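Local coordinates for A rubisco-like protein (Burkholderia fungorum, PDB 3NWR) that has no firmly assigned reaction but is classed as a lyase and resembles the RuBisCO large chain, probably working through a TIM-barrel catalytic domain, at residues Asp160-Ile164 against Val398-Trp402; Pro353-Gln359 against Asp375-Gly381; Val61-Leu67 against Arg90-Leu96. One frame throughout, in Å; residues are numbered along the deposited sequence.

From the N terminus, interaction 3 comes first: 61-67 and 90-96 pair as neighbouring antiparallel strands of the N-terminal domain, closing a loop of 22 residues before either other contact opens. Interaction 1 starts at 160-164, on the first barrel strand, and closes at 398-402 on a late helix, spanning 233 residues of the catalytic domain. Within that span lies interaction 2, where 353-359 meets 375-381 across a beta-alpha-beta unit. Interactions 1 and 2 touch: Met-163 O lies 2.8 Å from Phe-378 N, a probable hydrogen bond, because strands 163-165 and 377-379 are adjacent. The centre of interaction 3 lies about 43 Å from that of interaction 1 and 35 Å from that of interaction 2.

Interaction 1: Asp160-Ile164 against Val398-Trp402; sequences DRPMI and VRQAW. With SO4 (sulfate ion), chain C.
Residues 160-164 run extended from a loop into the strand that starts at Met-163: Arg-161 is nearly fully stretched (phi/psi -168/166°), Pro-162 is at -71/162°, and Met-163 and Ile-164 are beta. Residues 398-402 form a helical turn within helix 391-407, with Trp-402 N bonded to Val-398 O at 3.0 Å. The closest CA pairs are Arg-161 with Trp-402 (7.1 Å) and Ile-164 with Arg-399 (8.1 Å), so side chains fill the gap. Pro-162 sets its CG 3.4 Å from the centroid of the six-membered ring of Trp-402 (chi1 -78°, chi2 108°), a CH-pi contact almost on the ring normal. Ile-164, m at both chi angles, places CD1 3.8 Å from Trp-402 CD1 and 3.9 Å from Val-398 CG1. Trp-402 also meets Phe-378 edge-to-face. In a TIM barrel this is the packing of the last barrel helix on the first strand, consistent with closure of the ring. At the outer end, Arg-161 (p, t, t) and Arg-399 (m, m, m) stack their guanidinium groups, centres 3.4 Å apart and planes at 11°. A sulfate bridges the two: Arg-161 NH2 donates to O2 (3.0 Å), Arg-399 NH1 to O4 (2.9 Å) and Arg-399 NH2 to O1 (3.1 Å), and Arg-228 binds it too. Asp-192 forms a salt bridge with Arg-161 NH1. The segments exchange no hydrogen bonds: apolar packing joins them inside, while the close approach of two like charges is offset by the sulfate, probably from the crystallisation liquor, and by Asp-192.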
loop_
_atom_site.group_PDB
_atom_site.type_symbol
_atom_site.label_atom_id
_atom_site.label_comp_id
_atom_site.label_asym_id
_atom_site.label_seq_id
_atom_site.Cartn_x
_atom_site.Cartn_y
_atom_site.Cartn_z
ATOM N N ASP A 160 2.898 13.427 -33.096
ATOM C CA ASP A 160 3.919 12.547 -33.676
ATOM C C ASP A 160 5.271 12.748 -33.014
ATOM O O ASP A 160 6.305 12.840 -33.689
ATOM C CB ASP A 160 4.058 12.809 -35.178
ATOM C CG ASP A 160 2.842 12.352 -35.966
ATOM O OD1 ASP A 160 2.472 11.166 -35.856
ATOM O OD2 ASP A 160 2.259 13.183 -36.695
ATOM N N ARG A 161 5.244 12.832 -31.689
ATOM C CA ARG A 161 6.436 12.984 -30.859
ATOM C C ARG A 161 5.981 12.724 -29.428
ATOM O O ARG A 161 4.783 12.718 -29.164
ATOM C CB ARG A 161 7.003 14.397 -30.948
ATOM C CG ARG A 161 6.032 15.505 -30.542
ATOM C CD ARG A 161 6.754 16.837 -30.464
ATOM N NE ARG A 161 5.868 17.940 -30.096
ATOM C CZ ARG A 161 5.567 18.269 -28.843
ATOM N NH1 ARG A 161 6.062 17.565 -27.825
ATOM N NH2 ARG A 161 4.770 19.303 -28.612
ATOM N N PRO A 162 6.921 12.514 -28.501
ATOM C CA PRO A 162 6.470 12.367 -27.112
ATOM C C PRO A 162 5.987 13.692 -26.550
ATOM O O PRO A 162 6.296 14.766 -27.067
ATOM C CB PRO A 162 7.743 11.949 -26.376
ATOM C CG PRO A 162 8.581 11.300 -27.425
ATOM C CD PRO A 162 8.338 12.142 -28.651
ATOM N N MET A 163 5.223 13.610 -25.469
ATOM C CA MET A 163 4.834 14.800 -24.729
ATOM C C MET A 163 5.928 15.085 -23.712
ATOM O O MET A 163 6.417 14.162 -23.042
ATOM C CB MET A 163 3.473 14.571 -24.057
ATOM C CG MET A 163 2.337 14.482 -25.081
ATOM S SD MET A 163 1.077 13.231 -24.777
ATOM C CE MET A 163 1.958 11.730 -25.227
ATOM N N ILE A 164 6.321 16.351 -23.603
ATOM C CA ILE A 164 7.436 16.751 -22.757
ATOM C C ILE A 164 6.885 17.429 -21.519
ATOM O O ILE A 164 6.094 18.369 -21.622
ATOM C CB ILE A 164 8.378 17.735 -23.480
ATOM C CG1 ILE A 164 8.772 17.202 -24.873
ATOM C CG2 ILE A 164 9.589 18.043 -22.614
ATOM C CD1 ILE A 164 9.393 15.813 -24.880
ATOM N N VAL A 398 15.644 19.251 -25.762
ATOM C CA VAL A 398 14.962 17.969 -25.645
ATOM C C VAL A 398 14.144 17.666 -26.902
ATOM O O VAL A 398 14.161 16.537 -27.405
ATOM C CB VAL A 398 14.079 17.945 -24.380
ATOM C CG1 VAL A 398 13.141 16.744 -24.386
ATOM C CG2 VAL A 398 14.969 17.942 -23.129
ATOM N N ARG A 399 13.446 18.679 -27.422
ATOM C CA ARG A 399 12.681 18.517 -28.658
ATOM C C ARG A 399 13.599 18.172 -29.841
ATOM O O ARG A 399 13.248 17.356 -30.690
ATOM C CB ARG A 399 11.872 19.780 -28.958
ATOM C CG ARG A 399 10.696 20.003 -28.007
ATOM C CD ARG A 399 9.546 19.045 -28.336
ATOM N NE ARG A 399 8.999 19.343 -29.652
ATOM C CZ ARG A 399 8.100 20.291 -29.891
ATOM N NH1 ARG A 399 7.619 21.019 -28.887
ATOM N NH2 ARG A 399 7.674 20.508 -31.134
ATOM N N GLN A 400 14.768 18.799 -29.880
ATOM C CA GLN A 400 15.754 18.503 -30.928
ATOM C C GLN A 400 16.284 17.074 -30.814
ATOM O O GLN A 400 16.466 16.386 -31.823
ATOM C CB GLN A 400 16.901 19.509 -30.874
ATOM C CG GLN A 400 16.530 20.867 -31.448
ATOM C CD GLN A 400 17.561 21.936 -31.147
ATOM O OE1 GLN A 400 18.464 21.735 -30.334
ATOM N NE2 GLN A 400 17.421 23.094 -31.796
ATOM N N ALA A 401 16.512 16.613 -29.585
ATOM C CA ALA A 401 16.911 15.225 -29.375
ATOM C C ALA A 401 15.845 14.265 -29.905
ATOM O O ALA A 401 16.157 13.279 -30.569
ATOM C CB ALA A 401 17.187 14.959 -27.897
ATOM N N TRP A 402 14.578 14.543 -29.598
ATOM C CA TRP A 402 13.501 13.705 -30.111
ATOM C C TRP A 402 13.414 13.728 -31.640
ATOM O O TRP A 402 13.246 12.679 -32.264
ATOM C CB TRP A 402 12.159 14.065 -29.449
ATOM C CG TRP A 402 12.086 13.460 -28.081
ATOM C CD1 TRP A 402 12.162 14.109 -26.882
ATOM C CD2 TRP A 402 11.979 12.064 -27.776
ATOM N NE1 TRP A 402 12.095 13.201 -25.847
ATOM C CE2 TRP A 402 11.978 11.941 -26.368
ATOM C CE3 TRP A 402 11.866 10.907 -28.557
ATOM C CZ2 TRP A 402 11.889 10.710 -25.727
ATOM C CZ3 TRP A 402 11.781 9.678 -27.916
ATOM C CH2 TRP A 402 11.777 9.591 -26.510
HETATM S S SO4 C . 4.471 22.472 -30.433
HETATM O O1 SO4 C . 5.510 22.672 -31.436
HETATM O O2 SO4 C . 3.795 21.204 -30.694
HETATM O O3 SO4 C . 3.511 23.572 -30.504
HETATM O O4 SO4 C . 5.089 22.437 -29.113
#

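Interaction 2: Pro353-Gln359 against Asp375-Gly381; sequences PAFSSGQ and DLLFMSG. With SO4 (sulfate ion), chain B.
Strands 353-355 and 377-379 run parallel, axes 4.8 Å apart at 21°, with Ala-354 opposite Leu-377 (CA-CA 4.6 Å) and Phe-355 opposite Phe-378 (5.2 Å). They flank helix 364-371 in a beta-alpha-beta unit, the last two strands of the TIM barrel. Three backbone bonds set the register, each 2.9 Å: Leu-377 N to Pro-353 O, Phe-355 N to Leu-377 O, and Met-379 N to Phe-355 O. Ala-354 CB packs on Leu-377 CD2 (4.0 Å), and Phe-355 CE2 on Leu-376 CB (3.9 Å). Beyond Phe-355 the chain turns through positive phi at Ser-357 (91°) and Gly-358 (64°). Ser-380 OG (chi1 t) donates to Gln-359 O (2.8 Å). Gln-359 (m, m) sends NE2 to Ser-357 O (2.9 Å), and Thr-363 bonds its OE1. One water links Gln-359 N (3.0 Å) to Met-379 O (2.7 Å); another joins Gln-359 O (2.7 Å), Gly-381 N (2.9 Å) and sulfate O2 (2.7 Å). Gly-358 N donates to sulfate O3 (2.9 Å); Lys-324 NZ and Gly-382 N also bond it. Backbone amides beyond both strands and Lys-324, from the loop after 315-319, form an anion pocket consistent with a phosphate site as in RuBisCO, though this sulfate probably comes from the crystallisation liquor.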
loop_
_atom_site.group_PDB
_atom_site.type_symbol
_atom_site.label_atom_id
_atom_site.label_comp_id
_atom_site.label_asym_id
_atom_site.label_seq_id
_atom_site.Cartn_x
_atom_site.Cartn_y
_atom_site.Cartn_z
ATOM N N PRO A 353 3.237 5.579 -20.446
ATOM C CA PRO A 353 4.336 5.535 -19.482
ATOM C C PRO A 353 4.958 6.911 -19.299
ATOM O O PRO A 353 5.138 7.657 -20.277
ATOM C CB PRO A 353 5.336 4.562 -20.128
ATOM C CG PRO A 353 5.121 4.759 -21.608
ATOM C CD PRO A 353 3.614 5.004 -21.752
ATOM N N ALA A 354 5.236 7.257 -18.048
ATOM C CA ALA A 354 5.905 8.499 -17.708
ATOM C C ALA A 354 7.319 8.215 -17.218
ATOM O O ALA A 354 7.524 7.565 -16.190
ATOM C CB ALA A 354 5.104 9.281 -16.657
ATOM N N PHE A 355 8.295 8.678 -17.989
ATOM C CA PHE A 355 9.696 8.518 -17.634
ATOM C C PHE A 355 10.156 9.740 -16.875
ATOM O O PHE A 355 9.819 10.868 -17.253
ATOM C CB PHE A 355 10.541 8.408 -18.902
ATOM C CG PHE A 355 10.323 7.133 -19.669
ATOM C CD1 PHE A 355 11.199 6.062 -19.517
ATOM C CD2 PHE A 355 9.260 7.014 -20.558
ATOM C CE1 PHE A 355 11.008 4.886 -20.228
ATOM C CE2 PHE A 355 9.058 5.847 -21.273
ATOM C CZ PHE A 355 9.931 4.779 -21.111
ATOM N N SER A 356 10.947 9.531 -15.827
ATOM C CA SER A 356 11.456 10.646 -15.039
ATOM C C SER A 356 12.728 10.274 -14.296
ATOM O O SER A 356 13.090 9.100 -14.226
ATOM C CB SER A 356 10.409 11.080 -14.017
ATOM O OG SER A 356 10.291 10.089 -13.011
ATOM N N SER A 357 13.374 11.301 -13.742
ATOM C CA SER A 357 14.603 11.194 -12.942
ATOM C C SER A 357 15.856 11.320 -13.811
ATOM O O SER A 357 16.235 10.375 -14.503
ATOM C CB SER A 357 14.643 9.906 -12.107
ATOM O OG SER A 357 15.758 9.927 -11.227
ATOM N N GLY A 358 16.481 12.494 -13.767
ATOM C CA GLY A 358 17.703 12.746 -14.518
ATOM C C GLY A 358 17.523 12.672 -16.025
ATOM O O GLY A 358 18.474 12.391 -16.760
ATOM N N GLN A 359 16.307 12.925 -16.495
ATOM C CA GLN A 359 16.032 12.855 -17.922
ATOM C C GLN A 359 16.412 14.147 -18.630
ATOM O O GLN A 359 16.178 15.247 -18.128
ATOM C CB GLN A 359 14.563 12.523 -18.171
ATOM C CG GLN A 359 14.158 11.170 -17.588
ATOM C CD GLN A 359 15.055 10.047 -18.079
ATOM O OE1 GLN A 359 15.057 9.721 -19.269
ATOM N NE2 GLN A 359 15.808 9.440 -17.165
ATOM N N ASP A 375 5.037 7.103 -27.986
ATOM C CA ASP A 375 3.886 7.148 -27.068
ATOM C C ASP A 375 4.345 7.114 -25.607
ATOM O O ASP A 375 4.290 6.081 -24.915
ATOM C CB ASP A 375 2.920 6.007 -27.383
ATOM C CG ASP A 375 2.190 6.209 -28.720
ATOM O OD1 ASP A 375 2.151 7.338 -29.233
ATOM O OD2 ASP A 375 1.632 5.235 -29.258
ATOM N N LEU A 376 4.815 8.265 -25.151
ATOM C CA LEU A 376 5.371 8.370 -23.819
ATOM C C LEU A 376 5.351 9.813 -23.343
ATOM O O LEU A 376 5.313 10.757 -24.149
ATOM C CB LEU A 376 6.795 7.790 -23.795
ATOM C CG LEU A 376 7.807 8.533 -24.672
ATOM C CD1 LEU A 376 8.672 9.474 -23.841
ATOM C CD2 LEU A 376 8.668 7.552 -25.470
ATOM N N LEU A 377 5.347 9.970 -22.024
ATOM C CA LEU A 377 5.507 11.261 -21.372
ATOM C C LEU A 377 6.919 11.339 -20.810
ATOM O O LEU A 377 7.319 10.502 -19.999
ATOM C CB LEU A 377 4.461 11.412 -20.256
ATOM C CG LEU A 377 4.545 12.652 -19.359
ATOM C CD1 LEU A 377 4.428 13.929 -20.169
ATOM C CD2 LEU A 377 3.451 12.595 -18.288
ATOM N N PHE A 378 7.674 12.329 -21.279
ATOM C CA PHE A 378 9.087 12.484 -20.938
ATOM C C PHE A 378 9.262 13.643 -19.968
ATOM O O PHE A 378 9.190 14.818 -20.366
ATOM C CB PHE A 378 9.866 12.744 -22.236
ATOM C CG PHE A 378 11.369 12.621 -22.104
ATOM C CD1 PHE A 378 11.966 11.381 -21.978
ATOM C CD2 PHE A 378 12.178 13.752 -22.142
ATOM C CE1 PHE A 378 13.353 11.265 -21.878
ATOM C CE2 PHE A 378 13.569 13.646 -22.054
ATOM C CZ PHE A 378 14.150 12.396 -21.909
ATOM N N MET A 379 9.477 13.314 -18.698
ATOM C CA MET A 379 9.586 14.319 -17.644
ATOM C C MET A 379 11.031 14.705 -17.444
ATOM O O MET A 379 11.861 13.860 -17.090
ATOM C CB MET A 379 9.039 13.776 -16.319
ATOM C CG MET A 379 7.617 13.235 -16.389
ATOM S SD MET A 379 6.402 14.505 -16.753
ATOM C CE MET A 379 6.779 15.709 -15.499
ATOM N N SER A 380 11.322 15.986 -17.641
ATOM C CA SER A 380 12.670 16.504 -17.473
ATOM C C SER A 380 12.650 17.675 -16.492
ATOM O O SER A 380 11.824 18.582 -16.610
ATOM C CB SER A 380 13.228 16.931 -18.835
ATOM O OG SER A 380 14.567 17.396 -18.731
ATOM N N GLY A 381 13.544 17.634 -15.510
ATOM C CA GLY A 381 13.673 18.711 -14.541
ATOM C C GLY A 381 14.842 19.599 -14.894
ATOM O O GLY A 381 14.723 20.474 -15.743
HETATM S S SO4 B . 16.681 15.788 -12.238
HETATM O O1 SO4 B . 15.856 16.985 -12.385
HETATM O O2 SO4 B . 17.448 15.552 -13.455
HETATM O O3 SO4 B . 15.819 14.640 -11.975
HETATM O O4 SO4 B . 17.590 15.960 -11.110
HETATM O O HOH W 1 13.784 13.867 -15.180
HETATM O O HOH W 2 16.179 16.387 -15.651
#

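Interaction 3: Val61-Leu67 against Arg90-Leu96; sequences VLRIEEL and RRARITL
An antiparallel beta ladder broken by a classic bulge joins 61-67, on an edge strand of the N-terminal domain's four-stranded sheet within this chain, to 90-96; the strand axes lie 4.4 Å apart at 151°. Thr-95 buries the most surface and sits at the bulge, facing both Leu-62 (phi/psi -94/-29°) and Arg-63. Leu-62 N donates to Thr-95 O (2.8 Å), and Thr-95 N to Arg-63 O (3.0 Å), while Thr-95 OG1 bonds Asp-18 on the next strand. Past the bulge, Glu-65 and Arg-93 form a hydrogen-bonded pair: Glu-65 N to Arg-93 O is 2.9 Å and Arg-93 N to Glu-65 O 3.0 Å. Leu-67 (m, t) lays CD1 over a face of the Arg-91 guanidinium, whose NH1 is hydrogen-bonded to Glu-68 O, and Leu-67 N donates to Arg-91 O (2.8 Å). On the face with Ile-64 and Ile-94, Glu-66 (chi1 t) reaches Arg-90 in a two-pronged salt bridge: Arg-90 NH2 to Glu-66 OE1 at 2.8 Å, and Arg-90 NE to Glu-66 OE2 at 2.9 Å.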
loop_
_atom_site.group_PDB
_atom_site.type_symbol
_atom_site.label_atom_id
_atom_site.label_comp_id
_atom_site.label_asym_id
_atom_site.label_seq_id
_atom_site.Cartn_x
_atom_site.Cartn_y
_atom_site.Cartn_z
ATOM N N VAL A 61 -1.794 -25.133 -7.833
ATOM C CA VAL A 61 -0.449 -24.845 -8.301
ATOM C C VAL A 61 -0.297 -25.425 -9.701
ATOM O O VAL A 61 -0.409 -26.639 -9.889
ATOM C CB VAL A 61 0.599 -25.460 -7.369
ATOM C CG1 VAL A 61 1.994 -25.135 -7.861
ATOM C CG2 VAL A 61 0.396 -24.961 -5.938
ATOM N N LEU A 62 -0.069 -24.560 -10.684
ATOM C CA LEU A 62 0.006 -24.994 -12.081
ATOM C C LEU A 62 1.438 -25.269 -12.510
ATOM O O LEU A 62 1.676 -26.084 -13.401
ATOM C CB LEU A 62 -0.594 -23.943 -13.022
ATOM C CG LEU A 62 -2.097 -23.680 -12.952
ATOM C CD1 LEU A 62 -2.507 -22.707 -14.053
ATOM C CD2 LEU A 62 -2.885 -24.982 -13.045
ATOM N N ARG A 63 2.390 -24.571 -11.900
ATOM C CA ARG A 63 3.789 -24.684 -12.307
ATOM C C ARG A 63 4.710 -24.499 -11.124
ATOM O O ARG A 63 4.489 -23.626 -10.287
ATOM C CB ARG A 63 4.141 -23.633 -13.373
ATOM C CG ARG A 63 3.445 -23.835 -14.708
ATOM C CD ARG A 63 4.017 -22.936 -15.808
ATOM N NE ARG A 63 3.379 -21.622 -15.845
ATOM C CZ ARG A 63 2.173 -21.390 -16.355
ATOM N NH1 ARG A 63 1.457 -22.388 -16.859
ATOM N NH2 ARG A 63 1.673 -20.162 -16.353
ATOM N N ILE A 64 5.760 -25.311 -11.066
ATOM C CA ILE A 64 6.838 -25.093 -10.120
ATOM C C ILE A 64 8.139 -25.307 -10.871
ATOM O O ILE A 64 8.274 -26.275 -11.622
ATOM C CB ILE A 64 6.787 -26.078 -8.943
ATOM C CG1 ILE A 64 5.472 -25.941 -8.179
ATOM C CG2 ILE A 64 7.973 -25.846 -8.008
ATOM C CD1 ILE A 64 5.185 -27.094 -7.244
ATOM N N GLU A 65 9.086 -24.396 -10.694
ATOM C CA GLU A 65 10.417 -24.578 -11.264
ATOM C C GLU A 65 11.438 -24.202 -10.215
ATOM O O GLU A 65 11.514 -23.044 -9.817
ATOM C CB GLU A 65 10.626 -23.719 -12.514
ATOM C CG GLU A 65 12.016 -23.898 -13.125
ATOM C CD GLU A 65 12.296 -22.949 -14.284
ATOM O OE1 GLU A 65 11.479 -22.038 -14.535
ATOM O OE2 GLU A 65 13.345 -23.113 -14.942
ATOM N N GLU A 66 12.220 -25.172 -9.751
ATOM C CA GLU A 66 13.230 -24.865 -8.749
ATOM C C GLU A 66 14.432 -24.160 -9.375
ATOM O O GLU A 66 14.895 -24.533 -10.448
ATOM C CB GLU A 66 13.677 -26.114 -7.989
ATOM C CG GLU A 66 14.715 -25.803 -6.916
ATOM C CD GLU A 66 14.556 -26.645 -5.670
ATOM O OE1 GLU A 66 13.687 -27.545 -5.651
ATOM O OE2 GLU A 66 15.304 -26.413 -4.703
ATOM N N LEU A 67 14.915 -23.128 -8.686
ATOM C CA LEU A 67 16.033 -22.321 -9.138
ATOM C C LEU A 67 17.228 -22.614 -8.244
ATOM O O LEU A 67 17.162 -23.481 -7.374
ATOM C CB LEU A 67 15.663 -20.839 -9.046
ATOM C CG LEU A 67 14.345 -20.463 -9.721
ATOM C CD1 LEU A 67 13.952 -19.006 -9.445
ATOM C CD2 LEU A 67 14.423 -20.733 -11.217
ATOM N N ARG A 90 15.920 -22.766 -0.450
ATOM C CA ARG A 90 15.562 -23.100 -1.807
ATOM C C ARG A 90 14.717 -22.005 -2.448
ATOM O O ARG A 90 13.959 -21.313 -1.769
ATOM C CB ARG A 90 14.848 -24.451 -1.837
ATOM C CG ARG A 90 15.681 -25.561 -1.185
ATOM C CD ARG A 90 14.864 -26.819 -0.915
ATOM N NE ARG A 90 14.445 -27.457 -2.156
ATOM C CZ ARG A 90 13.790 -28.612 -2.216
ATOM N NH1 ARG A 90 13.468 -29.254 -1.100
ATOM N NH2 ARG A 90 13.448 -29.116 -3.391
ATOM N N ARG A 91 14.858 -21.856 -3.756
ATOM C CA ARG A 91 14.106 -20.854 -4.492
ATOM C C ARG A 91 13.341 -21.503 -5.627
ATOM O O ARG A 91 13.813 -22.458 -6.242
ATOM C CB ARG A 91 15.044 -19.771 -5.022
ATOM C CG ARG A 91 15.610 -18.887 -3.913
ATOM C CD ARG A 91 16.766 -18.031 -4.394
ATOM N NE ARG A 91 16.362 -17.068 -5.410
ATOM C CZ ARG A 91 16.682 -17.156 -6.698
ATOM N NH1 ARG A 91 17.411 -18.172 -7.141
ATOM N NH2 ARG A 91 16.269 -16.229 -7.549
ATOM N N ALA A 92 12.147 -20.993 -5.899
ATOM C CA ALA A 92 11.362 -21.507 -7.007
ATOM C C ALA A 92 10.448 -20.449 -7.596
ATOM O O ALA A 92 9.964 -19.569 -6.879
ATOM C CB ALA A 92 10.542 -22.710 -6.566
ATOM N N ARG A 93 10.228 -20.537 -8.904
ATOM C CA ARG A 93 9.183 -19.763 -9.562
ATOM C C ARG A 93 7.947 -20.638 -9.602
ATOM O O ARG A 93 8.024 -21.805 -9.989
ATOM C CB ARG A 93 9.578 -19.367 -10.990
ATOM C CG ARG A 93 8.576 -18.399 -11.630
ATOM C CD ARG A 93 8.924 -18.008 -13.061
ATOM N NE ARG A 93 7.881 -17.157 -13.635
ATOM C CZ ARG A 93 8.028 -15.865 -13.911
ATOM N NH1 ARG A 93 9.190 -15.264 -13.688
ATOM N NH2 ARG A 93 7.016 -15.173 -14.425
ATOM N N ILE A 94 6.809 -20.093 -9.188
ATOM C CA ILE A 94 5.584 -20.879 -9.177
ATOM C C ILE A 94 4.456 -20.116 -9.852
ATOM O O ILE A 94 4.494 -18.891 -9.950
ATOM C CB ILE A 94 5.164 -21.264 -7.751
ATOM C CG1 ILE A 94 4.718 -20.026 -6.968
ATOM C CG2 ILE A 94 6.307 -22.000 -7.036
ATOM C CD1 ILE A 94 4.117 -20.350 -5.625
ATOM N N THR A 95 3.464 -20.850 -10.341
ATOM C CA THR A 95 2.261 -20.231 -10.871
ATOM C C THR A 95 1.070 -20.789 -10.124
ATOM O O THR A 95 0.925 -22.011 -10.011
ATOM C CB THR A 95 2.075 -20.521 -12.375
ATOM O OG1 THR A 95 3.146 -19.932 -13.119
ATOM C CG2 THR A 95 0.751 -19.949 -12.864
ATOM N N LEU A 96 0.228 -19.897 -9.599
ATOM C CA LEU A 96 -1.034 -20.294 -8.986
ATOM C C LEU A 96 -2.205 -19.951 -9.898
ATOM O O LEU A 96 -2.182 -18.945 -10.605
ATOM C CB LEU A 96 -1.237 -19.615 -7.627
ATOM C CG LEU A 96 -0.166 -19.871 -6.573
ATOM C CD1 LEU A 96 -0.592 -19.250 -5.243
ATOM C CD2 LEU A 96 0.085 -21.353 -6.419
HETATM O O HOH W 3 16.600 -24.035 -4.699
#